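PDB 4OHF: cytosolic IMP-GMP specific 5'-nucleotidase from Legionella pneumophila subsp. pneumophila, which probably hydrolyses the 5'-phosphate of purine nucleoside monophosphates such as IMP and GMP, using a bound magnesium ion. Local coordinates for residues S33-K45 / E56-A68. Sequence-based numbering, arbitrary orientation.
Sequences SKNFESLVYDLVK and EEIKKFKFNFDDA
The backbone carbonyl of Phe-61 is held by the ammonium group of Lys-45, with NZ 2.6 Å from O; the donor sits 23° out of the carbonyl plane. This bond pins the extended residues 61-64 to helix 33-51, which they follow back in the antiparallel sense after the 3-10 turn 58-60, in a nucleotidase of the HAD clan. CG of the lysine anti to the backbone N (chi1 -171°) and an extended chi2 carry CD to Phe-61 CB, and the bend at chi3 turns CE and NZ toward Phe-61 O. From the 3-10 turn, Ile-58 CD1 packs against Lys-45 O at 3.6 Å.

The CB atoms of Phe-61, Phe-63 and, where the chain turns, Phe-65 all point toward the helix, but the Phe-61 ring turns away toward helix 129-143. Ser-38 CA and Phe-65 N lie over opposite faces of the Phe-63 ring, the former 4.0 Å from the centroid, while Phe-63 CB makes a CH-pi contact over the tyrosine ring of Tyr-41. The two aromatic planes meet obliquely at 52°, the side chains running past one another head to tail. Tyr-41 OH is hydrogen-bonded to Gln-138 of helix 129-143, whose amide nitrogen also binds Lys-62 O, so one glutamine bridges helix and loop. That same helix packs against Phe-61 and Phe-63.

Toward the start of the helix, whose Ser-33 side chain lies about 9 Å from that of the magnesium ligand Asp-303, the partly exposed Phe-65 ring is met on one face and at one edge by aliphatic carbons. Lys-34 CG sits over its face, 4.0 Å from the centroid, and Glu-37 CG meets its edge at CE2, 3.5 Å away.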
# COMPACT_ATOMS: atom_id res chain seq x y z
N SER B 33 -14.14 -13.49 33.66
CA SER B 33 -14.01 -12.27 32.87
C SER B 33 -13.90 -10.95 33.63
O SER B 33 -12.98 -10.17 33.38
CB SER B 33 -15.15 -12.17 31.86
OG SER B 33 -14.96 -13.07 30.79
N LYS B 34 -14.83 -10.70 34.54
CA LYS B 34 -14.82 -9.46 35.29
C LYS B 34 -13.52 -9.32 36.06
O LYS B 34 -12.80 -8.33 35.91
CB LYS B 34 -15.99 -9.43 36.26
CG LYS B 34 -16.78 -8.13 36.25
CD LYS B 34 -16.41 -7.18 37.37
CE LYS B 34 -16.86 -7.68 38.73
NZ LYS B 34 -16.07 -8.86 39.23
N ASN B 35 -13.20 -10.32 36.87
CA ASN B 35 -11.98 -10.26 37.64
C ASN B 35 -10.73 -10.10 36.79
O ASN B 35 -9.84 -9.31 37.12
CB ASN B 35 -11.83 -11.51 38.52
CG ASN B 35 -12.89 -11.58 39.59
OD1 ASN B 35 -13.42 -10.55 40.01
ND2 ASN B 35 -13.19 -12.79 40.05
N PHE B 36 -10.68 -10.84 35.69
CA PHE B 36 -9.54 -10.78 34.80
C PHE B 36 -9.44 -9.42 34.09
O PHE B 36 -8.34 -8.86 33.99
CB PHE B 36 -9.61 -11.93 33.79
CG PHE B 36 -8.47 -11.95 32.81
CD1 PHE B 36 -8.48 -11.13 31.69
CD2 PHE B 36 -7.38 -12.79 33.03
CE1 PHE B 36 -7.41 -11.13 30.79
CE2 PHE B 36 -6.30 -12.80 32.14
CZ PHE B 36 -6.32 -11.97 31.02
N GLU B 37 -10.56 -8.89 33.60
CA GLU B 37 -10.53 -7.59 32.92
C GLU B 37 -10.05 -6.56 33.92
O GLU B 37 -9.17 -5.76 33.62
CB GLU B 37 -11.92 -7.18 32.43
CG GLU B 37 -12.41 -7.85 31.17
CD GLU B 37 -11.54 -7.57 29.95
OE1 GLU B 37 -10.78 -6.57 29.93
OE2 GLU B 37 -11.64 -8.36 28.98
N SER B 38 -10.64 -6.59 35.11
CA SER B 38 -10.28 -5.67 36.17
C SER B 38 -8.78 -5.69 36.47
O SER B 38 -8.17 -4.63 36.62
CB SER B 38 -11.06 -6.01 37.44
OG SER B 38 -10.62 -5.19 38.50
N LEU B 39 -8.19 -6.88 36.56
CA LEU B 39 -6.77 -6.99 36.84
C LEU B 39 -6.02 -6.24 35.74
O LEU B 39 -5.23 -5.33 36.02
CB LEU B 39 -6.33 -8.45 36.85
CG LEU B 39 -5.16 -8.88 37.74
CD1 LEU B 39 -4.46 -10.05 37.09
CD2 LEU B 39 -4.17 -7.74 37.96
N VAL B 40 -6.28 -6.62 34.49
CA VAL B 40 -5.62 -5.97 33.36
C VAL B 40 -5.80 -4.47 33.44
O VAL B 40 -4.86 -3.72 33.21
CB VAL B 40 -6.18 -6.46 32.00
CG1 VAL B 40 -5.57 -5.65 30.87
CG2 VAL B 40 -5.85 -7.93 31.81
N TYR B 41 -7.00 -4.02 33.78
CA TYR B 41 -7.24 -2.60 33.90
C TYR B 41 -6.26 -2.02 34.93
O TYR B 41 -5.49 -1.11 34.60
CB TYR B 41 -8.69 -2.36 34.32
CG TYR B 41 -9.05 -0.90 34.59
CD1 TYR B 41 -8.93 -0.36 35.86
CD2 TYR B 41 -9.55 -0.09 33.57
CE1 TYR B 41 -9.30 0.95 36.13
CE2 TYR B 41 -9.92 1.22 33.82
CZ TYR B 41 -9.80 1.74 35.10
OH TYR B 41 -10.17 3.04 35.37
N ASP B 42 -6.27 -2.55 36.15
CA ASP B 42 -5.36 -2.07 37.19
C ASP B 42 -3.90 -2.09 36.74
O ASP B 42 -3.26 -1.05 36.69
CB ASP B 42 -5.49 -2.89 38.47
CG ASP B 42 -6.86 -2.77 39.11
OD1 ASP B 42 -7.55 -1.75 38.88
OD2 ASP B 42 -7.26 -3.70 39.86
N LEU B 43 -3.38 -3.26 36.42
CA LEU B 43 -1.98 -3.35 35.99
C LEU B 43 -1.63 -2.31 34.92
O LEU B 43 -0.58 -1.69 34.99
CB LEU B 43 -1.67 -4.76 35.46
CG LEU B 43 -1.85 -5.91 36.44
CD1 LEU B 43 -1.60 -7.23 35.74
CD2 LEU B 43 -0.90 -5.74 37.61
N VAL B 44 -2.50 -2.14 33.92
CA VAL B 44 -2.27 -1.19 32.83
C VAL B 44 -2.35 0.26 33.28
O VAL B 44 -1.56 1.09 32.85
CB VAL B 44 -3.28 -1.38 31.67
CG1 VAL B 44 -3.13 -0.27 30.64
CG2 VAL B 44 -3.05 -2.72 31.00
N LYS B 45 -3.32 0.55 34.14
CA LYS B 45 -3.48 1.91 34.65
C LYS B 45 -2.28 2.26 35.51
O LYS B 45 -1.81 3.40 35.51
CB LYS B 45 -4.77 2.00 35.47
CG LYS B 45 -5.15 3.42 35.86
CD LYS B 45 -6.47 3.44 36.59
CE LYS B 45 -6.43 2.54 37.81
NZ LYS B 45 -7.70 2.60 38.59
N GLU B 56 -1.33 12.17 38.44
CA GLU B 56 -1.54 11.35 39.63
C GLU B 56 -3.02 11.07 39.80
O GLU B 56 -3.43 10.20 40.58
CB GLU B 56 -1.01 12.09 40.86
CG GLU B 56 0.51 12.09 40.99
CD GLU B 56 1.03 10.90 41.79
OE1 GLU B 56 2.26 10.65 41.77
OE2 GLU B 56 0.21 10.22 42.45
N GLU B 57 -3.84 11.80 39.05
CA GLU B 57 -5.28 11.66 39.12
C GLU B 57 -5.80 10.32 38.57
O GLU B 57 -6.81 9.80 39.06
CB GLU B 57 -5.93 12.83 38.38
CG GLU B 57 -7.41 13.03 38.69
CD GLU B 57 -7.67 13.28 40.17
OE1 GLU B 57 -7.37 12.38 40.98
OE2 GLU B 57 -8.17 14.37 40.52
N ILE B 58 -5.12 9.75 37.58
CA ILE B 58 -5.56 8.49 36.99
C ILE B 58 -5.65 7.33 37.98
O ILE B 58 -6.50 6.45 37.83
CB ILE B 58 -4.64 8.05 35.83
CG1 ILE B 58 -3.28 7.60 36.36
CG2 ILE B 58 -4.45 9.18 34.85
CD1 ILE B 58 -2.40 6.98 35.30
N LYS B 59 -4.77 7.32 38.97
CA LYS B 59 -4.79 6.25 39.96
C LYS B 59 -6.16 6.17 40.63
O LYS B 59 -6.54 5.14 41.17
CB LYS B 59 -3.72 6.50 41.03
CG LYS B 59 -2.31 6.68 40.50
CD LYS B 59 -1.33 7.04 41.62
CE LYS B 59 0.06 7.32 41.08
NZ LYS B 59 1.00 7.76 42.16
N LYS B 60 -6.90 7.28 40.57
CA LYS B 60 -8.22 7.35 41.18
C LYS B 60 -9.32 6.73 40.30
O LYS B 60 -10.41 6.41 40.79
CB LYS B 60 -8.55 8.82 41.47
CG LYS B 60 -9.17 9.08 42.83
CD LYS B 60 -9.26 10.59 43.12
CE LYS B 60 -9.83 10.86 44.50
NZ LYS B 60 -11.21 10.31 44.64
N PHE B 61 -9.03 6.57 39.02
CA PHE B 61 -9.99 5.99 38.07
C PHE B 61 -10.64 4.70 38.57
O PHE B 61 -9.96 3.78 39.02
CB PHE B 61 -9.31 5.72 36.72
CG PHE B 61 -9.08 6.96 35.90
CD1 PHE B 61 -8.41 6.88 34.68
CD2 PHE B 61 -9.53 8.21 36.33
CE1 PHE B 61 -8.20 8.02 33.90
CE2 PHE B 61 -9.33 9.34 35.56
CZ PHE B 61 -8.66 9.24 34.34
N LYS B 62 -11.96 4.64 38.46
CA LYS B 62 -12.71 3.46 38.90
C LYS B 62 -13.09 2.61 37.70
O LYS B 62 -13.49 3.13 36.66
CB LYS B 62 -13.96 3.89 39.67
CG LYS B 62 -13.95 3.49 41.14
CD LYS B 62 -12.70 4.00 41.84
CE LYS B 62 -12.57 3.45 43.25
NZ LYS B 62 -11.29 3.89 43.89
N PHE B 63 -12.98 1.30 37.86
CA PHE B 63 -13.30 0.36 36.80
C PHE B 63 -14.70 -0.22 36.92
O PHE B 63 -15.04 -0.85 37.91
CB PHE B 63 -12.28 -0.78 36.76
CG PHE B 63 -12.64 -1.90 35.83
CD1 PHE B 63 -13.34 -3.01 36.29
CD2 PHE B 63 -12.29 -1.85 34.48
CE1 PHE B 63 -13.68 -4.05 35.43
CE2 PHE B 63 -12.63 -2.88 33.61
CZ PHE B 63 -13.32 -3.98 34.09
N ASN B 64 -15.51 0.00 35.89
CA ASN B 64 -16.86 -0.53 35.84
C ASN B 64 -17.03 -1.35 34.57
O ASN B 64 -17.17 -0.81 33.46
CB ASN B 64 -17.91 0.58 35.89
CG ASN B 64 -19.30 0.09 35.53
OD1 ASN B 64 -19.71 -1.00 35.90
ND2 ASN B 64 -20.03 0.91 34.80
N PHE B 65 -17.02 -2.67 34.74
CA PHE B 65 -17.15 -3.62 33.64
C PHE B 65 -18.17 -3.24 32.56
O PHE B 65 -17.92 -3.43 31.38
CB PHE B 65 -17.50 -4.99 34.21
CG PHE B 65 -17.28 -6.12 33.25
CD1 PHE B 65 -18.28 -7.06 33.02
CD2 PHE B 65 -16.05 -6.29 32.61
CE1 PHE B 65 -18.06 -8.15 32.18
CE2 PHE B 65 -15.81 -7.36 31.77
CZ PHE B 65 -16.82 -8.30 31.55
N ASP B 66 -19.31 -2.69 32.96
CA ASP B 66 -20.32 -2.35 31.99
C ASP B 66 -20.15 -1.03 31.23
O ASP B 66 -20.97 -0.73 30.37
CB ASP B 66 -21.70 -2.37 32.63
CG ASP B 66 -22.09 -3.75 33.12
OD1 ASP B 66 -22.03 -4.71 32.31
OD2 ASP B 66 -22.48 -3.88 34.30
N ASP B 67 -19.10 -0.26 31.52
CA ASP B 67 -18.90 1.00 30.80
C ASP B 67 -18.60 0.79 29.33
O ASP B 67 -18.71 1.72 28.51
CB ASP B 67 -17.78 1.83 31.43
CG ASP B 67 -18.23 2.57 32.68
OD1 ASP B 67 -19.42 2.96 32.72
OD2 ASP B 67 -17.40 2.77 33.60
N ALA B 68 -18.21 -0.42 28.98
CA ALA B 68 -17.91 -0.76 27.60
C ALA B 68 -18.40 -2.18 27.26
O ALA B 68 -18.77 -2.96 28.14
CB ALA B 68 -16.42 -0.63 27.33